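Local coordinates for mitochondrial antiviral signaling protein (MAVS) (PDB 4O9L) that probably acts as an adaptor in antiviral innate immune signalling, its caspase recruitment domain assembling into prion-like filaments, at residues F12-Q17 with A88-R93; L28-Y33 with L59-S64; P32-L37 with I76-A81. The protein carries 1 engineered substitution. All coordinates share one frame; numbering follows the deposited sequence.

Contact 1: residues F12-Q17 with A88-R93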
loop_
_atom_site.group_PDB
_atom_site.type_symbol
_atom_site.label_atom_id
_atom_site.label_comp_id
_atom_site.label_asym_id
_atom_site.label_seq_id
_atom_site.Cartn_x
_atom_site.Cartn_y
_atom_site.Cartn_z
ATOM N N PHE A 12 3.062 6.767 5.810
ATOM C CA PHE A 12 2.712 5.525 6.482
ATOM C C PHE A 12 1.836 5.790 7.712
ATOM O O PHE A 12 0.853 5.081 7.958
ATOM C CB PHE A 12 3.960 4.731 6.871
ATOM C CG PHE A 12 3.644 3.416 7.533
ATOM C CD1 PHE A 12 3.342 2.298 6.767
ATOM C CD2 PHE A 12 3.625 3.308 8.916
ATOM C CE1 PHE A 12 3.028 1.080 7.374
ATOM C CE2 PHE A 12 3.307 2.099 9.533
ATOM C CZ PHE A 12 3.018 0.987 8.771
ATOM N N GLN A 13 2.181 6.819 8.475
ATOM C CA GLN A 13 1.429 7.130 9.684
ATOM C C GLN A 13 0.019 7.613 9.357
ATOM O O GLN A 13 -0.937 7.325 10.082
ATOM C CB GLN A 13 2.182 8.155 10.542
ATOM C CG GLN A 13 3.541 7.658 11.063
ATOM C CD GLN A 13 3.455 6.324 11.806
ATOM O OE1 GLN A 13 2.496 6.065 12.541
ATOM N NE2 GLN A 13 4.468 5.477 11.623
ATOM N N TYR A 14 -0.111 8.338 8.256
ATOM C CA TYR A 14 -1.417 8.795 7.811
ATOM C C TYR A 14 -2.307 7.601 7.464
ATOM O O TYR A 14 -3.463 7.535 7.904
ATOM C CB TYR A 14 -1.282 9.732 6.608
ATOM C CG TYR A 14 -2.608 10.083 5.966
ATOM C CD1 TYR A 14 -3.438 11.055 6.515
ATOM C CD2 TYR A 14 -3.027 9.441 4.808
ATOM C CE1 TYR A 14 -4.663 11.382 5.914
ATOM C CE2 TYR A 14 -4.246 9.751 4.201
ATOM C CZ TYR A 14 -5.057 10.718 4.756
ATOM O OH TYR A 14 -6.261 11.021 4.142
ATOM N N ILE A 15 -1.773 6.670 6.671
ATOM C CA ILE A 15 -2.531 5.487 6.267
ATOM C C ILE A 15 -2.979 4.714 7.515
ATOM O O ILE A 15 -4.144 4.325 7.629
ATOM C CB ILE A 15 -1.716 4.590 5.298
ATOM C CG1 ILE A 15 -1.490 5.319 3.967
ATOM C CG2 ILE A 15 -2.438 3.279 5.036
ATOM C CD1 ILE A 15 -0.445 4.654 3.030
ATOM N N ARG A 16 -2.052 4.533 8.457
ATOM C CA ARG A 16 -2.328 3.918 9.757
ATOM C C ARG A 16 -3.494 4.578 10.489
ATOM O O ARG A 16 -4.447 3.907 10.904
ATOM C CB ARG A 16 -1.082 4.015 10.650
ATOM C CG ARG A 16 -0.209 2.772 10.675
ATOM C CD ARG A 16 -0.453 1.946 11.944
ATOM N NE ARG A 16 0.010 2.628 13.157
ATOM C CZ ARG A 16 1.212 2.461 13.707
ATOM N NH1 ARG A 16 1.535 3.124 14.812
ATOM N NH2 ARG A 16 2.094 1.633 13.157
ATOM N N GLN A 17 -3.410 5.892 10.668
ATOM C CA GLN A 17 -4.436 6.624 11.407
ATOM C C GLN A 17 -5.781 6.638 10.680
ATOM O O GLN A 17 -6.836 6.724 11.312
ATOM C CB GLN A 17 -3.974 8.054 11.698
ATOM C CG GLN A 17 -2.771 8.139 12.628
ATOM C CD GLN A 17 -2.166 9.536 12.684
ATOM O OE1 GLN A 17 -2.785 10.510 12.245
ATOM N NE2 GLN A 17 -0.944 9.638 13.213
ATOM N N ALA A 88 -5.408 7.729 -4.128
ATOM C CA ALA A 88 -4.116 8.148 -4.665
ATOM C C ALA A 88 -3.872 9.636 -4.436
ATOM O O ALA A 88 -2.772 10.019 -4.034
ATOM C CB ALA A 88 -3.989 7.816 -6.150
ATOM N N ASP A 89 -4.874 10.473 -4.698
ATOM C CA ASP A 89 -4.703 11.913 -4.496
ATOM C C ASP A 89 -4.456 12.271 -3.025
ATOM O O ASP A 89 -3.657 13.159 -2.719
ATOM C CB ASP A 89 -5.909 12.713 -5.020
ATOM C CG ASP A 89 -6.034 12.676 -6.543
ATOM O OD1 ASP A 89 -5.024 12.409 -7.233
ATOM O OD2 ASP A 89 -7.155 12.915 -7.048
ATOM N N GLU A 90 -5.137 11.588 -2.113
ATOM C CA GLU A 90 -4.986 11.922 -0.698
ATOM C C GLU A 90 -3.601 11.524 -0.188
ATOM O O GLU A 90 -2.986 12.249 0.611
ATOM C CB GLU A 90 -6.102 11.292 0.145
ATOM C CG GLU A 90 -7.471 11.957 -0.060
ATOM C CD GLU A 90 -7.422 13.473 0.143
ATOM O OE1 GLU A 90 -7.282 13.930 1.302
ATOM O OE2 GLU A 90 -7.517 14.212 -0.863
ATOM N N VAL A 91 -3.113 10.381 -0.665
ATOM C CA VAL A 91 -1.788 9.882 -0.288
ATOM C C VAL A 91 -0.710 10.822 -0.817
ATOM O O VAL A 91 0.216 11.168 -0.092
ATOM C CB VAL A 91 -1.543 8.435 -0.818
ATOM C CG1 VAL A 91 -0.065 8.023 -0.667
ATOM C CG2 VAL A 91 -2.421 7.444 -0.087
ATOM N N ALA A 92 -0.830 11.239 -2.079
ATOM C CA ALA A 92 0.132 12.182 -2.646
ATOM C C ALA A 92 0.132 13.511 -1.885
ATOM O O ALA A 92 1.183 14.126 -1.691
ATOM C CB ALA A 92 -0.152 12.426 -4.113
ATOM N N ARG A 93 -1.053 13.971 -1.491
ATOM C CA ARG A 93 -1.160 15.229 -0.757
ATOM C C ARG A 93 -0.409 15.152 0.584
ATOM O O ARG A 93 0.321 16.082 0.948
ATOM C CB ARG A 93 -2.630 15.608 -0.569
ATOM C CG ARG A 93 -2.876 16.967 0.058
ATOM C CD ARG A 93 -4.305 17.031 0.575
ATOM N NE ARG A 93 -4.705 15.731 1.111
ATOM C CZ ARG A 93 -4.636 15.384 2.395
ATOM N NH1 ARG A 93 -5.011 14.166 2.768
ATOM N NH2 ARG A 93 -4.200 16.253 3.303
#

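Contact 2: residues L28-Y33 with L59-S64. Engineered in segment 28-33: Arg-29 (natural residue Glu).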
loop_
_atom_site.group_PDB
_atom_site.type_symbol
_atom_site.label_atom_id
_atom_site.label_comp_id
_atom_site.label_asym_id
_atom_site.label_seq_id
_atom_site.Cartn_x
_atom_site.Cartn_y
_atom_site.Cartn_z
ATOM N N LEU A 28 -6.031 -8.531 -3.722
ATOM C CA LEU A 28 -5.636 -9.364 -4.851
ATOM C C LEU A 28 -5.531 -8.550 -6.131
ATOM O O LEU A 28 -4.641 -8.774 -6.946
ATOM C CB LEU A 28 -6.603 -10.534 -5.028
ATOM C CG LEU A 28 -6.469 -11.689 -4.034
ATOM C CD1 LEU A 28 -7.227 -12.912 -4.586
ATOM C CD2 LEU A 28 -5.003 -12.033 -3.760
ATOM N N ARG A 29 -6.432 -7.588 -6.295
ATOM C CA ARG A 29 -6.420 -6.733 -7.469
ATOM C C ARG A 29 -5.247 -5.760 -7.482
ATOM O O ARG A 29 -4.684 -5.493 -8.538
ATOM C CB ARG A 29 -7.732 -5.951 -7.580
ATOM C CG ARG A 29 -7.774 -5.035 -8.778
ATOM C CD ARG A 29 -9.109 -4.319 -8.909
ATOM N NE ARG A 29 -9.135 -3.526 -10.131
ATOM C CZ ARG A 29 -10.058 -2.617 -10.411
ATOM N NH1 ARG A 29 -9.993 -1.940 -11.555
ATOM N NH2 ARG A 29 -11.036 -2.387 -9.542
ATOM N N ILE A 30 -4.867 -5.237 -6.322
ATOM C CA ILE A 30 -3.828 -4.209 -6.290
ATOM C C ILE A 30 -2.402 -4.770 -6.379
ATOM O O ILE A 30 -1.527 -4.115 -6.954
ATOM C CB ILE A 30 -3.967 -3.243 -5.082
ATOM C CG1 ILE A 30 -3.191 -1.936 -5.360
ATOM C CG2 ILE A 30 -3.493 -3.920 -3.788
ATOM C CD1 ILE A 30 -3.472 -0.781 -4.370
ATOM N N LEU A 31 -2.187 -5.978 -5.840
ATOM C CA LEU A 31 -0.848 -6.591 -5.764
ATOM C C LEU A 31 0.011 -6.534 -7.051
ATOM O O LEU A 31 1.167 -6.111 -6.988
ATOM C CB LEU A 31 -0.919 -8.038 -5.244
ATOM C CG LEU A 31 -1.150 -8.276 -3.752
ATOM C CD1 LEU A 31 -1.274 -9.774 -3.456
ATOM C CD2 LEU A 31 -0.017 -7.675 -2.925
ATOM N N PRO A 32 -0.542 -6.954 -8.213
ATOM C CA PRO A 32 0.322 -6.989 -9.399
ATOM C C PRO A 32 0.768 -5.598 -9.858
ATOM O O PRO A 32 1.718 -5.504 -10.641
ATOM C CB PRO A 32 -0.575 -7.622 -10.477
ATOM C CG PRO A 32 -1.732 -8.225 -9.743
ATOM C CD PRO A 32 -1.916 -7.384 -8.535
ATOM N N TYR A 33 0.091 -4.543 -9.406
ATOM C CA TYR A 33 0.462 -3.186 -9.810
ATOM C C TYR A 33 1.588 -2.585 -8.969
ATOM O O TYR A 33 2.224 -1.614 -9.381
ATOM C CB TYR A 33 -0.759 -2.256 -9.772
ATOM C CG TYR A 33 -1.799 -2.574 -10.815
ATOM C CD1 TYR A 33 -1.596 -2.235 -12.152
ATOM C CD2 TYR A 33 -2.981 -3.219 -10.471
ATOM C CE1 TYR A 33 -2.553 -2.530 -13.122
ATOM C CE2 TYR A 33 -3.945 -3.512 -11.432
ATOM C CZ TYR A 33 -3.718 -3.168 -12.751
ATOM O OH TYR A 33 -4.664 -3.456 -13.702
ATOM N N LEU A 59 -3.523 -4.880 6.221
ATOM C CA LEU A 59 -2.610 -4.397 7.255
ATOM C C LEU A 59 -1.193 -4.873 6.935
ATOM O O LEU A 59 -0.223 -4.098 6.973
ATOM C CB LEU A 59 -3.042 -4.894 8.633
ATOM C CG LEU A 59 -4.313 -4.260 9.214
ATOM C CD1 LEU A 59 -4.782 -5.003 10.452
ATOM C CD2 LEU A 59 -4.091 -2.790 9.546
ATOM N N GLU A 60 -1.079 -6.153 6.592
ATOM C CA GLU A 60 0.215 -6.736 6.277
ATOM C C GLU A 60 0.803 -6.119 5.005
ATOM O O GLU A 60 2.019 -5.939 4.887
ATOM C CB GLU A 60 0.092 -8.262 6.180
ATOM C CG GLU A 60 1.371 -8.989 5.777
ATOM C CD GLU A 60 2.543 -8.706 6.698
ATOM O OE1 GLU A 60 2.331 -8.385 7.895
ATOM O OE2 GLU A 60 3.694 -8.808 6.215
ATOM N N LEU A 61 -0.066 -5.775 4.064
ATOM C CA LEU A 61 0.372 -5.155 2.816
ATOM C C LEU A 61 1.104 -3.827 3.065
ATOM O O LEU A 61 2.162 -3.568 2.486
ATOM C CB LEU A 61 -0.820 -4.937 1.875
ATOM C CG LEU A 61 -0.505 -4.217 0.553
ATOM C CD1 LEU A 61 0.564 -4.977 -0.231
ATOM C CD2 LEU A 61 -1.758 -4.034 -0.304
ATOM N N PHE A 62 0.547 -2.994 3.940
ATOM C CA PHE A 62 1.150 -1.685 4.196
ATOM C C PHE A 62 2.500 -1.805 4.891
ATOM O O PHE A 62 3.461 -1.117 4.521
ATOM C CB PHE A 62 0.183 -0.764 4.957
ATOM C CG PHE A 62 -0.988 -0.287 4.117
ATOM C CD1 PHE A 62 -0.773 0.295 2.864
ATOM C CD2 PHE A 62 -2.297 -0.428 4.570
ATOM C CE1 PHE A 62 -1.845 0.741 2.082
ATOM C CE2 PHE A 62 -3.381 0.012 3.795
ATOM C CZ PHE A 62 -3.151 0.592 2.548
ATOM N N THR A 63 2.604 -2.693 5.877
ATOM C CA THR A 63 3.903 -2.887 6.529
ATOM C C THR A 63 4.896 -3.559 5.574
ATOM O O THR A 63 6.105 -3.314 5.645
ATOM C CB THR A 63 3.797 -3.601 7.914
ATOM O OG1 THR A 63 3.280 -4.917 7.750
ATOM C CG2 THR A 63 2.862 -2.840 8.826
ATOM N N SER A 64 4.390 -4.383 4.661
ATOM C CA SER A 64 5.254 -4.966 3.634
ATOM C C SER A 64 5.753 -3.901 2.658
ATOM O O SER A 64 6.926 -3.893 2.278
ATOM C CB SER A 64 4.535 -6.084 2.870
ATOM O OG SER A 64 4.312 -7.193 3.722
#

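Contact 3: residues P32-L37 with I76-A81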
loop_
_atom_site.group_PDB
_atom_site.type_symbol
_atom_site.label_atom_id
_atom_site.label_comp_id
_atom_site.label_asym_id
_atom_site.label_seq_id
_atom_site.Cartn_x
_atom_site.Cartn_y
_atom_site.Cartn_z
ATOM N N PRO A 32 -0.542 -6.954 -8.213
ATOM C CA PRO A 32 0.322 -6.989 -9.399
ATOM C C PRO A 32 0.768 -5.598 -9.858
ATOM O O PRO A 32 1.718 -5.504 -10.641
ATOM C CB PRO A 32 -0.575 -7.622 -10.477
ATOM C CG PRO A 32 -1.732 -8.225 -9.743
ATOM C CD PRO A 32 -1.916 -7.384 -8.535
ATOM N N TYR A 33 0.091 -4.543 -9.406
ATOM C CA TYR A 33 0.462 -3.186 -9.810
ATOM C C TYR A 33 1.588 -2.585 -8.969
ATOM O O TYR A 33 2.224 -1.614 -9.381
ATOM C CB TYR A 33 -0.759 -2.256 -9.772
ATOM C CG TYR A 33 -1.799 -2.574 -10.815
ATOM C CD1 TYR A 33 -1.596 -2.235 -12.152
ATOM C CD2 TYR A 33 -2.981 -3.219 -10.471
ATOM C CE1 TYR A 33 -2.553 -2.530 -13.122
ATOM C CE2 TYR A 33 -3.945 -3.512 -11.432
ATOM C CZ TYR A 33 -3.718 -3.168 -12.751
ATOM O OH TYR A 33 -4.664 -3.456 -13.702
ATOM N N LEU A 34 1.820 -3.152 -7.787
ATOM C CA LEU A 34 2.807 -2.615 -6.855
ATOM C C LEU A 34 4.197 -3.102 -7.234
ATOM O O LEU A 34 4.685 -4.091 -6.687
ATOM C CB LEU A 34 2.456 -3.029 -5.416
ATOM C CG LEU A 34 1.118 -2.457 -4.917
ATOM C CD1 LEU A 34 0.589 -3.226 -3.706
ATOM C CD2 LEU A 34 1.249 -0.976 -4.570
ATOM N N SER A 35 4.829 -2.409 -8.179
ATOM C CA SER A 35 6.106 -2.841 -8.749
ATOM C C SER A 35 7.259 -2.846 -7.743
ATOM O O SER A 35 8.340 -3.361 -8.034
ATOM C CB SER A 35 6.459 -1.989 -9.982
ATOM O OG SER A 35 6.600 -0.609 -9.642
ATOM N N CYS A 36 7.037 -2.268 -6.562
ATOM C CA CYS A 36 8.085 -2.218 -5.550
ATOM C C CYS A 36 8.169 -3.517 -4.775
ATOM O O CYS A 36 9.174 -3.775 -4.132
ATOM C CB CYS A 36 7.889 -1.051 -4.579
ATOM S SG CYS A 36 6.406 -1.185 -3.558
ATOM N N LEU A 37 7.117 -4.332 -4.845
ATOM C CA LEU A 37 7.125 -5.643 -4.197
ATOM C C LEU A 37 7.985 -6.637 -4.987
ATOM O O LEU A 37 8.042 -6.586 -6.219
ATOM C CB LEU A 37 5.692 -6.182 -4.049
ATOM C CG LEU A 37 4.765 -5.311 -3.201
ATOM C CD1 LEU A 37 3.360 -5.903 -3.105
ATOM C CD2 LEU A 37 5.369 -5.158 -1.800
ATOM N N ILE A 76 0.564 4.907 -5.017
ATOM C CA ILE A 76 -0.215 5.930 -5.703
ATOM C C ILE A 76 -0.566 5.456 -7.109
ATOM O O ILE A 76 -1.737 5.509 -7.508
ATOM C CB ILE A 76 0.540 7.279 -5.759
ATOM C CG1 ILE A 76 0.551 7.919 -4.367
ATOM C CG2 ILE A 76 -0.093 8.237 -6.795
ATOM C CD1 ILE A 76 1.591 8.988 -4.194
ATOM N N GLY A 77 0.433 4.979 -7.851
ATOM C CA GLY A 77 0.185 4.460 -9.194
ATOM C C GLY A 77 -0.805 3.303 -9.207
ATOM O O GLY A 77 -1.692 3.212 -10.070
ATOM N N ALA A 78 -0.657 2.407 -8.238
ATOM C CA ALA A 78 -1.493 1.220 -8.166
ATOM C C ALA A 78 -2.931 1.573 -7.789
ATOM O O ALA A 78 -3.886 0.960 -8.294
ATOM C CB ALA A 78 -0.907 0.214 -7.180
ATOM N N LEU A 79 -3.093 2.547 -6.895
ATOM C CA LEU A 79 -4.435 2.995 -6.526
ATOM C C LEU A 79 -5.181 3.548 -7.744
ATOM O O LEU A 79 -6.354 3.238 -7.955
ATOM C CB LEU A 79 -4.383 4.015 -5.376
ATOM C CG LEU A 79 -4.012 3.389 -4.024
ATOM C CD1 LEU A 79 -3.582 4.452 -2.987
ATOM C CD2 LEU A 79 -5.175 2.546 -3.496
ATOM N N ARG A 80 -4.500 4.355 -8.550
ATOM C CA ARG A 80 -5.084 4.867 -9.789
ATOM C C ARG A 80 -5.454 3.727 -10.728
ATOM O O ARG A 80 -6.526 3.722 -11.342
ATOM C CB ARG A 80 -4.102 5.821 -10.487
ATOM C CG ARG A 80 -3.906 7.138 -9.747
ATOM C CD ARG A 80 -2.730 7.907 -10.296
ATOM N NE ARG A 80 -2.531 9.177 -9.598
ATOM C CZ ARG A 80 -1.385 9.850 -9.600
ATOM N NH1 ARG A 80 -0.328 9.360 -10.241
ATOM N NH2 ARG A 80 -1.289 10.999 -8.949
ATOM N N ALA A 81 -4.568 2.746 -10.834
ATOM C CA ALA A 81 -4.801 1.623 -11.746
ATOM C C ALA A 81 -5.962 0.722 -11.304
ATOM O O ALA A 81 -6.507 -0.051 -12.099
ATOM C CB ALA A 81 -3.528 0.823 -11.919
#

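Contact 1: residues F12-Q17 with A88-R93
Tyr-14 reaches from helix 6-17 across to Glu-90 and Arg-93 on helix 85-96, and it is the one residue of 12-17 that touches the other segment. Its CB already points toward 88-93. With CG anti to the backbone N (chi1 172°), the ring carries that direction outward; it stacks with the ring of His-18, and the side chain packs on Phe-22. Cross-segment contact begins only at the far end. CZ lies 4.0 Å from Arg-93 NH1, and the hydroxyl OH lies 3.7 Å from the same NH1, too far for a hydrogen bond. OH also comes within 4.0 Å of Glu-90 CB, and Glu-90 OE1 is 4.2 Å from OH. In this caspase recruitment domain, a helical bundle of the death-fold class, these three residues link helix 6-17 to helix 85-96 near the surface. Phe-22, in the loop, packs against Tyr-14, Ile-15 and Val-91 and so lies between the side chains of the two helices. The guanidinium of Arg-93 presents its edge to OH, and its plane stands 74° from the tyrosine ring. A bend at chi3 folds the arginine chain back along its own helix, where NH1 forms a salt bridge with Glu-90 OE1 at 2.7 Å. The hydrogen bond within that bridge is weak, its N-H...O angle being only 115°. The carboxylate would be expected to draw off part of the positive charge beside the phenol.

Contact 2: residues L28-Y33 with L59-S64
Leu-31 and Leu-61 mark the closest approach of the two backbones, with 8.8 Å between their CA atoms, a spacing bridged entirely by side chains. The contact belongs to the hydrophobic core of the caspase recruitment domain, a death-fold helical bundle, and joins residues 28-33, on and after the short helix 27-30, to the long helix 39-66. Leu-61 supplies the whole of the 59-64 side. Holding CG anti to the backbone N (chi1 177°), it extends its fork toward 28-33, and each methyl takes a different partner. CD1 meets Leu-31 CD2 at 3.9 Å; the two leucines run alongside each other in opposite directions, so that they touch through their terminal branches. CD2 meets Ile-30 CG2, also at 3.9 Å, where the isoleucine comes obliquely across the leucine and touches with its short branch. The longer branch of Ile-30 is turned to helix 71-81, where this residue packs on Ala-78 and Leu-79. Leu-45, on helix 39-66, backs both Leu-31 and Leu-61, so a second residue of the long helix joins the cluster. No hydrogen bond crosses between the segments. Leu-31 O accepts a hydrogen bond from Gln-42 NE2, while Ile-30 O takes Tyr-33 N at 3.0 Å within the turn. On helix 39-66, Glu-60 O is gripped twice, by Ser-64 N at 2.8 Å and by Ser-64 OG at 2.9 Å, the two donors reaching it from opposite faces of its carbonyl plane.

Contact 3: residues P32-L37 with I76-A81
Ala-81 N donates to Gly-77 O at 3.0 Å, a helical bond in the last turn of helix 71-81, whose Ala-81 faces the ring of Tyr-33. The methyl of Ala-81 makes a CH-pi contact with that ring: CB sits 3.8 Å from the ring centroid, 18° off the normal. It is displaced toward the rim, closest to Tyr-33 CD1 at 3.6 Å. Tyr-33 has CG anti to its carbonyl carbon (chi1 -68°), which lays the ring along the helix surface. One turn back, Ala-78 CB is wedged between Tyr-33 CB and Leu-34 CD2, both at 3.6 Å. The small alanine side chains on this flank are consistent with the close approach of the loop between helix 27-30 and helix 39-66 of the death-fold bundle; the CA atoms of Tyr-33 and Ala-78 are 5.1 Å apart. An inverse gamma turn is centred on Leu-34, which also opens a type I beta turn ending at Leu-37, closed by Leu-37 N to Leu-34 O at 3.1 Å. Leu-34 also packs on Leu-61 of helix 39-66, whereas the tyrosine lies at the exposed border and touches Cys-82.

The three contacts run from surface to core of one helical bundle. Contact 1 is a surface meeting of the terminal helices, polar in character but without a hydrogen bond between its segments. Contact 2 is buried and wholly aliphatic, and contact 3 is intermediate, adding an aromatic face at its exposed border. Contacts 2 and 3 share Pro-32 and Tyr-33, and they merge where Ile-30 CG1 meets Ala-78 CB at 3.6 Å. Both fall, in sequence, between the two segments of contact 1, which joins contact 2 through Ile-15 and Phe-62 and contact 3 through Ala-88 and Val-91 against Ile-76.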